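Local atomic coordinates of luciferase-like enzymeAMP-CoA-ligase (Zophobas atratus, PDB entry 4W8O), a protein that probably activates carboxylic acids with ATP as acyl-adenylates for transfer to coenzyme A, as a luciferase-like member of the adenylate-forming enzyme family. Residues I35-G40 with S49-R54; V97-P102 with T229-L234; I144-F147 with K152-T155; L234-T237 with G241-R244. One frame throughout, in Å; residues are numbered along the deposited sequence.

Contact 1: I35-G40 with S49-R54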
loop_
_atom_site.group_PDB
_atom_site.type_symbol
_atom_site.label_atom_id
_atom_site.label_comp_id
_atom_site.label_asym_id
_atom_site.label_seq_id
_atom_site.Cartn_x
_atom_site.Cartn_y
_atom_site.Cartn_z
ATOM N N ILE A 35 4.252 5.561 19.097
ATOM C CA ILE A 35 5.092 6.041 18.006
ATOM C C ILE A 35 4.428 5.695 16.680
ATOM O O ILE A 35 4.236 4.527 16.372
ATOM C CB ILE A 35 6.510 5.413 18.010
ATOM C CG1 ILE A 35 7.217 5.601 19.363
ATOM C CG2 ILE A 35 7.350 6.011 16.884
ATOM C CD1 ILE A 35 7.420 7.046 19.781
ATOM N N CYS A 36 4.102 6.713 15.892
ATOM C CA CYS A 36 3.468 6.506 14.588
ATOM C C CYS A 36 4.478 6.044 13.529
ATOM O O CYS A 36 4.275 5.027 12.864
ATOM C CB CYS A 36 2.783 7.797 14.130
ATOM S SG CYS A 36 2.064 7.745 12.473
ATOM N N GLN A 37 5.562 6.805 13.398
ATOM C CA GLN A 37 6.534 6.624 12.327
ATOM C C GLN A 37 7.965 6.888 12.808
ATOM O O GLN A 37 8.216 7.761 13.663
ATOM C CB GLN A 37 6.197 7.542 11.141
ATOM C CG GLN A 37 6.070 9.021 11.483
ATOM C CD GLN A 37 5.882 9.914 10.258
ATOM O OE1 GLN A 37 5.720 9.436 9.141
ATOM N NE2 GLN A 37 5.901 11.220 10.471
ATOM N N ILE A 38 8.892 6.121 12.238
ATOM C CA ILE A 38 10.318 6.241 12.499
ATOM C C ILE A 38 11.058 6.269 11.162
ATOM O O ILE A 38 10.915 5.347 10.357
ATOM C CB ILE A 38 10.857 5.045 13.321
ATOM C CG1 ILE A 38 10.152 4.944 14.679
ATOM C CG2 ILE A 38 12.367 5.174 13.525
ATOM C CD1 ILE A 38 10.665 3.807 15.552
ATOM N N ASP A 39 11.839 7.329 10.945
ATOM C CA ASP A 39 12.830 7.373 9.879
ATOM C C ASP A 39 14.080 6.579 10.287
ATOM O O ASP A 39 14.917 7.060 11.052
ATOM C CB ASP A 39 13.209 8.823 9.579
ATOM C CG ASP A 39 14.058 8.962 8.329
ATOM O OD1 ASP A 39 14.900 8.079 8.055
ATOM O OD2 ASP A 39 13.894 9.973 7.622
ATOM N N GLY A 40 14.206 5.368 9.757
ATOM C CA GLY A 40 15.350 4.506 10.046
ATOM C C GLY A 40 16.711 5.067 9.654
ATOM O O GLY A 40 17.722 4.703 10.248
ATOM N N SER A 49 0.061 11.566 18.310
ATOM C CA SER A 49 -0.349 12.879 18.786
ATOM C C SER A 49 0.239 14.003 17.932
ATOM O O SER A 49 -0.474 14.903 17.495
ATOM C CB SER A 49 0.100 13.074 20.233
ATOM O OG SER A 49 -0.154 14.401 20.625
ATOM N N SER A 50 1.549 13.949 17.726
ATOM C CA SER A 50 2.246 14.953 16.938
ATOM C C SER A 50 1.791 14.934 15.485
ATOM O O SER A 50 1.629 15.986 14.870
ATOM C CB SER A 50 3.759 14.732 17.013
ATOM O OG SER A 50 4.452 15.674 16.221
ATOM N N VAL A 51 1.588 13.743 14.934
ATOM C CA VAL A 51 1.087 13.616 13.571
ATOM C C VAL A 51 -0.304 14.233 13.423
ATOM O O VAL A 51 -0.592 14.893 12.408
ATOM C CB VAL A 51 1.071 12.149 13.118
ATOM C CG1 VAL A 51 0.212 11.961 11.869
ATOM C CG2 VAL A 51 2.493 11.677 12.859
ATOM N N LYS A 52 -1.152 14.028 14.429
ATOM C CA LYS A 52 -2.493 14.619 14.435
ATOM C C LYS A 52 -2.434 16.144 14.413
ATOM O O LYS A 52 -3.197 16.790 13.689
ATOM C CB LYS A 52 -3.291 14.157 15.656
ATOM C CG LYS A 52 -4.768 14.531 15.617
ATOM C CD LYS A 52 -5.540 13.817 16.716
ATOM C CE LYS A 52 -6.910 14.437 16.920
ATOM N NZ LYS A 52 -6.853 15.780 17.559
ATOM N N THR A 53 -1.521 16.707 15.201
ATOM C CA THR A 53 -1.378 18.158 15.299
ATOM C C THR A 53 -0.930 18.764 13.969
ATOM O O THR A 53 -1.520 19.740 13.496
ATOM C CB THR A 53 -0.379 18.537 16.410
ATOM O OG1 THR A 53 -0.868 18.046 17.659
ATOM C CG2 THR A 53 -0.193 20.045 16.508
ATOM N N ARG A 54 0.102 18.184 13.367
ATOM C CA ARG A 54 0.662 18.743 12.142
ATOM C C ARG A 54 -0.299 18.572 10.966
ATOM O O ARG A 54 -0.498 19.508 10.198
ATOM C CB ARG A 54 2.028 18.133 11.834
ATOM C CG ARG A 54 3.080 18.432 12.901
ATOM C CD ARG A 54 4.494 18.378 12.335
ATOM N NE ARG A 54 4.844 17.044 11.841
ATOM C CZ ARG A 54 5.642 16.786 10.800
ATOM N NH1 ARG A 54 6.186 17.765 10.085
ATOM N NH2 ARG A 54 5.886 15.524 10.453
#

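Contact 2: V97-P102 with T229-L234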
loop_
_atom_site.group_PDB
_atom_site.type_symbol
_atom_site.label_atom_id
_atom_site.label_comp_id
_atom_site.label_asym_id
_atom_site.label_seq_id
_atom_site.Cartn_x
_atom_site.Cartn_y
_atom_site.Cartn_z
ATOM N N VAL A 97 -6.478 11.367 -2.848
ATOM C CA VAL A 97 -5.007 11.391 -2.765
ATOM C C VAL A 97 -4.378 10.353 -3.673
ATOM O O VAL A 97 -4.891 9.244 -3.815
ATOM C CB VAL A 97 -4.468 11.204 -1.326
ATOM C CG1 VAL A 97 -4.985 12.310 -0.426
ATOM C CG2 VAL A 97 -4.823 9.831 -0.750
ATOM N N VAL A 98 -3.259 10.733 -4.286
ATOM C CA VAL A 98 -2.558 9.880 -5.234
ATOM C C VAL A 98 -1.058 10.175 -5.219
ATOM O O VAL A 98 -0.641 11.325 -5.132
ATOM C CB VAL A 98 -3.139 10.027 -6.666
ATOM C CG1 VAL A 98 -3.002 11.450 -7.189
ATOM C CG2 VAL A 98 -2.472 9.042 -7.618
ATOM N N ASN A 99 -0.253 9.129 -5.308
ATOM C CA ASN A 99 1.200 9.271 -5.285
ATOM C C ASN A 99 1.846 8.943 -6.624
ATOM O O ASN A 99 1.422 8.016 -7.320
ATOM C CB ASN A 99 1.777 8.390 -4.181
ATOM C CG ASN A 99 1.189 8.715 -2.824
ATOM O OD1 ASN A 99 1.645 9.634 -2.160
ATOM N ND2 ASN A 99 0.136 7.982 -2.421
ATOM N N LEU A 100 2.865 9.723 -6.983
ATOM C CA LEU A 100 3.686 9.458 -8.159
ATOM C C LEU A 100 5.051 8.923 -7.739
ATOM O O LEU A 100 5.531 9.230 -6.654
ATOM C CB LEU A 100 3.888 10.730 -8.968
ATOM C CG LEU A 100 2.630 11.503 -9.338
ATOM C CD1 LEU A 100 3.031 12.748 -10.102
ATOM C CD2 LEU A 100 1.656 10.664 -10.150
ATOM N N ASP A 101 5.667 8.127 -8.604
ATOM C CA ASP A 101 6.982 7.552 -8.332
ATOM C C ASP A 101 8.039 8.545 -8.816
ATOM O O ASP A 101 8.072 8.873 -10.001
ATOM C CB ASP A 101 7.140 6.219 -9.071
ATOM C CG ASP A 101 8.329 5.384 -8.576
ATOM O OD1 ASP A 101 9.290 5.934 -7.985
ATOM O OD2 ASP A 101 8.299 4.152 -8.806
ATOM N N PRO A 102 8.906 9.017 -7.903
ATOM C CA PRO A 102 9.997 9.926 -8.261
ATOM C C PRO A 102 10.993 9.347 -9.277
ATOM O O PRO A 102 11.694 10.110 -9.915
ATOM C CB PRO A 102 10.714 10.176 -6.930
ATOM C CG PRO A 102 9.737 9.817 -5.879
ATOM C CD PRO A 102 8.896 8.718 -6.459
ATOM N N THR A 229 1.614 -1.267 -1.566
ATOM C CA THR A 229 2.181 -1.735 -0.297
ATOM C C THR A 229 2.517 -0.584 0.661
ATOM O O THR A 229 2.273 -0.680 1.869
ATOM C CB THR A 229 3.431 -2.587 -0.524
ATOM O OG1 THR A 229 4.349 -1.871 -1.360
ATOM C CG2 THR A 229 3.060 -3.896 -1.195
ATOM N N GLY A 230 3.078 0.500 0.135
ATOM C CA GLY A 230 3.356 1.672 0.959
ATOM C C GLY A 230 2.098 2.207 1.647
ATOM O O GLY A 230 2.066 2.379 2.864
ATOM N N MET A 231 1.064 2.466 0.851
ATOM C CA MET A 231 -0.194 3.018 1.354
ATOM C C MET A 231 -0.927 2.037 2.255
ATOM O O MET A 231 -1.480 2.438 3.279
ATOM C CB MET A 231 -1.117 3.415 0.184
ATOM C CG MET A 231 -0.710 4.697 -0.517
ATOM S SD MET A 231 -0.860 6.140 0.556
ATOM C CE MET A 231 -2.632 6.231 0.799
ATOM N N ALA A 232 -0.945 0.760 1.871
ATOM C CA ALA A 232 -1.614 -0.258 2.674
ATOM C C ALA A 232 -0.910 -0.470 4.034
ATOM O O ALA A 232 -1.581 -0.681 5.057
ATOM C CB ALA A 232 -1.742 -1.566 1.903
ATOM N N ILE A 233 0.425 -0.393 4.058
ATOM C CA ILE A 233 1.159 -0.533 5.327
ATOM C C ILE A 233 0.839 0.656 6.244
ATOM O O ILE A 233 0.554 0.472 7.419
ATOM C CB ILE A 233 2.678 -0.719 5.121
ATOM C CG1 ILE A 233 2.972 -2.114 4.558
ATOM C CG2 ILE A 233 3.438 -0.556 6.429
ATOM C CD1 ILE A 233 4.357 -2.257 3.962
ATOM N N LEU A 234 0.839 1.866 5.703
ATOM C CA LEU A 234 0.472 3.030 6.501
ATOM C C LEU A 234 -0.919 2.839 7.135
ATOM O O LEU A 234 -1.075 2.968 8.349
ATOM C CB LEU A 234 0.524 4.308 5.657
ATOM C CG LEU A 234 0.152 5.628 6.363
ATOM C CD1 LEU A 234 0.893 6.820 5.759
ATOM C CD2 LEU A 234 -1.351 5.898 6.353
#

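Contact 3: I144-F147 with K152-T155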
loop_
_atom_site.group_PDB
_atom_site.type_symbol
_atom_site.label_atom_id
_atom_site.label_comp_id
_atom_site.label_asym_id
_atom_site.label_seq_id
_atom_site.Cartn_x
_atom_site.Cartn_y
_atom_site.Cartn_z
ATOM N N ILE A 144 2.271 23.891 -6.934
ATOM C CA ILE A 144 3.312 23.022 -6.405
ATOM C C ILE A 144 3.661 23.480 -4.995
ATOM O O ILE A 144 3.784 24.673 -4.743
ATOM C CB ILE A 144 4.574 23.052 -7.289
ATOM C CG1 ILE A 144 4.278 22.409 -8.660
ATOM C CG2 ILE A 144 5.723 22.332 -6.592
ATOM C CD1 ILE A 144 5.355 22.651 -9.696
ATOM N N ILE A 145 3.802 22.529 -4.074
ATOM C CA ILE A 145 4.256 22.827 -2.717
ATOM C C ILE A 145 5.448 21.920 -2.426
ATOM O O ILE A 145 5.348 20.704 -2.560
ATOM C CB ILE A 145 3.122 22.645 -1.685
ATOM C CG1 ILE A 145 1.970 23.611 -2.002
ATOM C CG2 ILE A 145 3.631 22.895 -0.274
ATOM C CD1 ILE A 145 0.783 23.511 -1.069
ATOM N N VAL A 146 6.577 22.523 -2.047
ATOM C CA VAL A 146 7.840 21.801 -1.922
ATOM C C VAL A 146 8.076 21.362 -0.480
ATOM O O VAL A 146 7.826 22.126 0.454
ATOM C CB VAL A 146 9.026 22.685 -2.393
ATOM C CG1 VAL A 146 10.365 21.990 -2.170
ATOM C CG2 VAL A 146 8.855 23.060 -3.856
ATOM N N PHE A 147 8.535 20.124 -0.307
ATOM C CA PHE A 147 9.066 19.669 0.976
ATOM C C PHE A 147 10.470 20.228 1.137
ATOM O O PHE A 147 11.456 19.557 0.867
ATOM C CB PHE A 147 9.116 18.136 1.067
ATOM C CG PHE A 147 7.768 17.481 1.119
ATOM C CD1 PHE A 147 6.957 17.625 2.233
ATOM C CD2 PHE A 147 7.310 16.709 0.053
ATOM C CE1 PHE A 147 5.708 17.022 2.289
ATOM C CE2 PHE A 147 6.065 16.097 0.104
ATOM C CZ PHE A 147 5.257 16.261 1.228
ATOM N N LYS A 152 9.826 30.240 -5.380
ATOM C CA LYS A 152 8.942 30.187 -6.535
ATOM C C LYS A 152 7.596 29.559 -6.175
ATOM O O LYS A 152 6.544 30.000 -6.649
ATOM C CB LYS A 152 9.629 29.365 -7.628
ATOM C CG LYS A 152 9.102 29.544 -9.040
ATOM C CD LYS A 152 9.779 28.546 -9.972
ATOM C CE LYS A 152 9.729 28.985 -11.424
ATOM N NZ LYS A 152 8.337 29.023 -11.953
ATOM N N HIS A 153 7.651 28.524 -5.339
ATOM C CA HIS A 153 6.474 27.771 -4.923
ATOM C C HIS A 153 6.282 27.877 -3.419
ATOM O O HIS A 153 7.175 28.319 -2.699
ATOM C CB HIS A 153 6.643 26.298 -5.287
ATOM C CG HIS A 153 7.083 26.070 -6.700
ATOM N ND1 HIS A 153 6.237 26.221 -7.778
ATOM C CD2 HIS A 153 8.278 25.694 -7.212
ATOM C CE1 HIS A 153 6.894 25.955 -8.892
ATOM N NE2 HIS A 153 8.134 25.633 -8.576
ATOM N N GLY A 154 5.112 27.452 -2.953
ATOM C CA GLY A 154 4.847 27.333 -1.520
ATOM C C GLY A 154 5.665 26.209 -0.912
ATOM O O GLY A 154 6.235 25.391 -1.628
ATOM N N THR A 155 5.727 26.176 0.413
ATOM C CA THR A 155 6.522 25.174 1.124
ATOM C C THR A 155 5.664 24.414 2.117
ATOM O O THR A 155 4.637 24.920 2.576
ATOM C CB THR A 155 7.676 25.825 1.901
ATOM O OG1 THR A 155 7.143 26.680 2.920
ATOM C CG2 THR A 155 8.548 26.638 0.976
HETATM O O HOH W 1 3.369 26.575 -7.435
#

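Contact 4: L234-T237 with G241-R244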
loop_
_atom_site.group_PDB
_atom_site.type_symbol
_atom_site.label_atom_id
_atom_site.label_comp_id
_atom_site.label_asym_id
_atom_site.label_seq_id
_atom_site.Cartn_x
_atom_site.Cartn_y
_atom_site.Cartn_z
ATOM N N LEU A 234 0.839 1.866 5.703
ATOM C CA LEU A 234 0.472 3.030 6.501
ATOM C C LEU A 234 -0.919 2.839 7.135
ATOM O O LEU A 234 -1.075 2.968 8.349
ATOM C CB LEU A 234 0.524 4.308 5.657
ATOM C CG LEU A 234 0.152 5.628 6.363
ATOM C CD1 LEU A 234 0.893 6.820 5.759
ATOM C CD2 LEU A 234 -1.351 5.898 6.353
ATOM N N GLY A 235 -1.916 2.530 6.313
ATOM C CA GLY A 235 -3.269 2.283 6.808
ATOM C C GLY A 235 -3.332 1.215 7.890
ATOM O O GLY A 235 -3.989 1.397 8.918
ATOM N N ARG A 236 -2.626 0.113 7.648
ATOM C CA ARG A 236 -2.590 -1.031 8.554
ATOM C C ARG A 236 -1.907 -0.720 9.894
ATOM O O ARG A 236 -2.344 -1.216 10.924
ATOM C CB ARG A 236 -1.919 -2.233 7.857
ATOM C CG ARG A 236 -1.588 -3.418 8.740
ATOM C CD ARG A 236 -2.814 -4.053 9.380
ATOM N NE ARG A 236 -2.401 -5.143 10.267
ATOM C CZ ARG A 236 -1.932 -4.982 11.505
ATOM N NH1 ARG A 236 -1.821 -3.777 12.057
ATOM N NH2 ARG A 236 -1.571 -6.043 12.203
ATOM N N THR A 237 -0.852 0.095 9.889
ATOM C CA THR A 237 -0.187 0.444 11.148
ATOM C C THR A 237 -1.024 1.424 11.974
ATOM O O THR A 237 -1.047 1.338 13.207
ATOM C CB THR A 237 1.237 1.013 10.947
ATOM O OG1 THR A 237 1.191 2.181 10.126
ATOM C CG2 THR A 237 2.162 -0.032 10.321
ATOM N N GLY A 241 -2.472 1.113 16.012
ATOM C CA GLY A 241 -1.482 1.931 16.688
ATOM C C GLY A 241 -0.084 1.356 16.664
ATOM O O GLY A 241 0.699 1.598 17.575
ATOM N N SER A 242 0.231 0.600 15.619
ATOM C CA SER A 242 1.574 0.083 15.425
ATOM C C SER A 242 2.496 1.166 14.876
ATOM O O SER A 242 2.062 2.283 14.592
ATOM C CB SER A 242 1.533 -1.090 14.459
ATOM O OG SER A 242 0.706 -2.123 14.959
ATOM N N THR A 243 3.771 0.824 14.730
ATOM C CA THR A 243 4.786 1.762 14.272
ATOM C C THR A 243 5.243 1.388 12.868
ATOM O O THR A 243 5.556 0.228 12.606
ATOM C CB THR A 243 5.995 1.753 15.227
ATOM O OG1 THR A 243 5.561 2.154 16.526
ATOM C CG2 THR A 243 7.088 2.701 14.746
ATOM N N ARG A 244 5.268 2.375 11.972
ATOM C CA ARG A 244 5.813 2.197 10.630
ATOM C C ARG A 244 7.253 2.706 10.589
ATOM O O ARG A 244 7.521 3.858 10.959
ATOM C CB ARG A 244 4.968 2.951 9.604
ATOM C CG ARG A 244 5.332 2.659 8.147
ATOM C CD ARG A 244 4.302 3.230 7.179
ATOM N NE ARG A 244 4.172 4.683 7.322
ATOM C CZ ARG A 244 4.988 5.590 6.789
ATOM N NH1 ARG A 244 6.019 5.227 6.034
ATOM N NH2 ARG A 244 4.763 6.881 6.998
#

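Contact 1: I35-G40 with S49-R54
Strand 35-39 and the helical segment 49-54 lie nearly perpendicular, their axes at 81° and 8.7 Å apart, with Cys36 and Val51 the residues whose CA atoms come nearest. The apolar part of the contact is one thiol against one methyl. Cys36 SG sits 4.0 Å from Val51 CG2; a small, weakly polar thiol and a compact branched valine both fit this buried place. SG is turned anti to the backbone N of Cys36 (chi1 175°), and CB of Cys36 also meets the same methyl. Gln37 takes a longer path: its extended chain crosses Val51 obliquely and brings NE2 to 4.2 Å from Val51 CG2. NE2 of Gln37 stands at the edge of the Arg54 guanidinium, 4.3 Å from Arg54 NH2, with no bond between the two donors. Both turn to Glu46, whose OE1 accepts from Gln37 NE2 and forms a salt bridge with Arg54 NH2; the amide gives a second bond to Leu81 O, and Arg54 NH1 pairs with Asp82. A classic beta bulge, in which Cys36 and Gln37 share Glu46 as partner, joins the strand to strand 44-47. Strand 243-246 flanks strand 35-39, while Ile85 and Ile88 of helix 85-92 pack on Val51.

Contact 2: V97-P102 with T229-L234
Met231, Asn99 and Val97 bring together two layers of the AMP-binding fold: strand 96-99 of the eight-stranded mixed sheet and helix 228-239, which belongs to a beta-alpha-beta unit of the nine-stranded sheet. The contact is slender, burying 93 Å² in all, and on the helix side Met231 alone takes part. Its unbranched, flexible chain suits the task, since the backbones stay well apart, with 9.2 Å between Asn99 CA and Met231 CA. CG of Met231 leaves beside the backbone N, and the chain then bends at chi2 (-66°) and again at chi3 (-66°), which brings the thioether up to the side chains of the strand. There Val181 and Phe183 of strand 179-184 also receive it. Val97, pointing toward the helix from the same side of the strand as Asn99, offers a methyl to the end of the chain, CG2 to Met231 CE at 4.5 Å, a loose apolar touch. Asn99 is the polar member of this buried group; its side chain also touches Phe75, Leu87 and Met225, and its amide nitrogen faces the methionine sulfur. On the same helix, Thr229 and Ala232 line the pocket occupied by a polyethylene glycol molecule. Asn99 ND2 lies 3.9 Å from Met231 CG and 3.6 Å from Met231 SD, a contact without a hydrogen bond.

Contact 3: I144-F147 with K152-T155
Ile144 and His153 make the close-packed end of a short parallel pairing at the margin of the eight-stranded sheet, where strand 154-155 lies beside strand 143-147. The imidazole lies across Ile144 so that Ile144 CB stands over one face, 4.0 Å from the ring centroid and 28° off its normal, a CH-pi contact. Ile144 CG2 covers the same face near the rim, and Ile144 CD1 reaches His153 CE1 at 3.7 Å. A beta-branched isoleucine suits this place because both of its branches can spread beneath a flat ring. The opposite face carries CB of Lys152, offset toward the rim; this solvent-exposed lysine makes no contact with segment 144-147 and marks the loose side. Further along, the register pairs Ile145 with Gly154 and Val146 with Thr155. One bond joins the strands across these pairs, Val146 N to Gly154 O at 2.9 Å and nearly straight at 170°, while the same carbonyl oxygen also receives a CA-H contact from Ile145. Ile145 CG2 presses on the backbone of Thr155, whose hydroxyl caps Glu158 N at the start of helix 156-159. A water in the plane of the imidazole bridges the segments, accepting from Ile144 N and lying 2.9 Å from His153 ND1. With His153 NE2 bonded to Glu132, both ring nitrogens are engaged, which fixes the ring's rotation, and the nearby carboxylate would probably favour a proton on NE2.

Contact 4: L234-T237 with G241-R244
A Schellman motif closes helix 228-239 where Thr237 meets Ser242. Ser242 N donates to Thr237 O at 2.8 Å, lying in the carbonyl plane, although the N-H is bent from the line of the bond (131°). Gly241, the C-prime residue, has a positive phi of 66°, a conformation that glycine adopts readily, and its own N turns back to Phe238 O. The reversal lays Ser242 against the last turn of the helix, with Ser242 CB 4.1 Å from Thr237 CB. Its hydroxyl bonds to Asp240, which also forms a salt bridge with Arg236; one carboxylate thereby steadies both polar ends beside the helix terminus. This turn is the second connection of a beta-alpha-beta unit, in which the chain leaves strand 218-221, runs through helix 228-239 and enters strand 243-246 parallel to the first. Once in the strand, Arg244 runs back along the helix and crosses Thr237 at about a right angle, with Arg244 CB 3.9 Å from Thr237 OG1. A long side chain is apt here because its methylenes can cover helix backbone while its charged end travels further. The bend at chi3 (59°) brings Arg244 CD to 3.9 Å from Leu234 CA and sets NE 4.0 Å from Leu234 CB. At the end of the chain Arg244 NH2 meets Leu234 CD1 at 4.1 Å, while Arg244 NH1 bonds to His221 NE2 at the end of strand 218-221.

Along the chain contact 1 comes first, contact 3 is nested within the long loop closed by contact 2, and contact 4 follows directly, sharing Leu234 and helix 228-239 with contact 2. Contacts 1 and 4, with centres about 11 Å apart, touch through the neighbouring strands 35-39 and 243-246 of the nine-stranded sheet, where Ile35 O lies 2.7 Å from Thr243 OG1. Contacts 2 and 3 both reach the eight-stranded sheet, their centres about 20 Å apart, with contact 3 at its margin. Contacts 3 and 4 are the most distant pair, about 28 Å between centres. Helix 228-239 thus links the two sheets and also contributes to the ligand pocket.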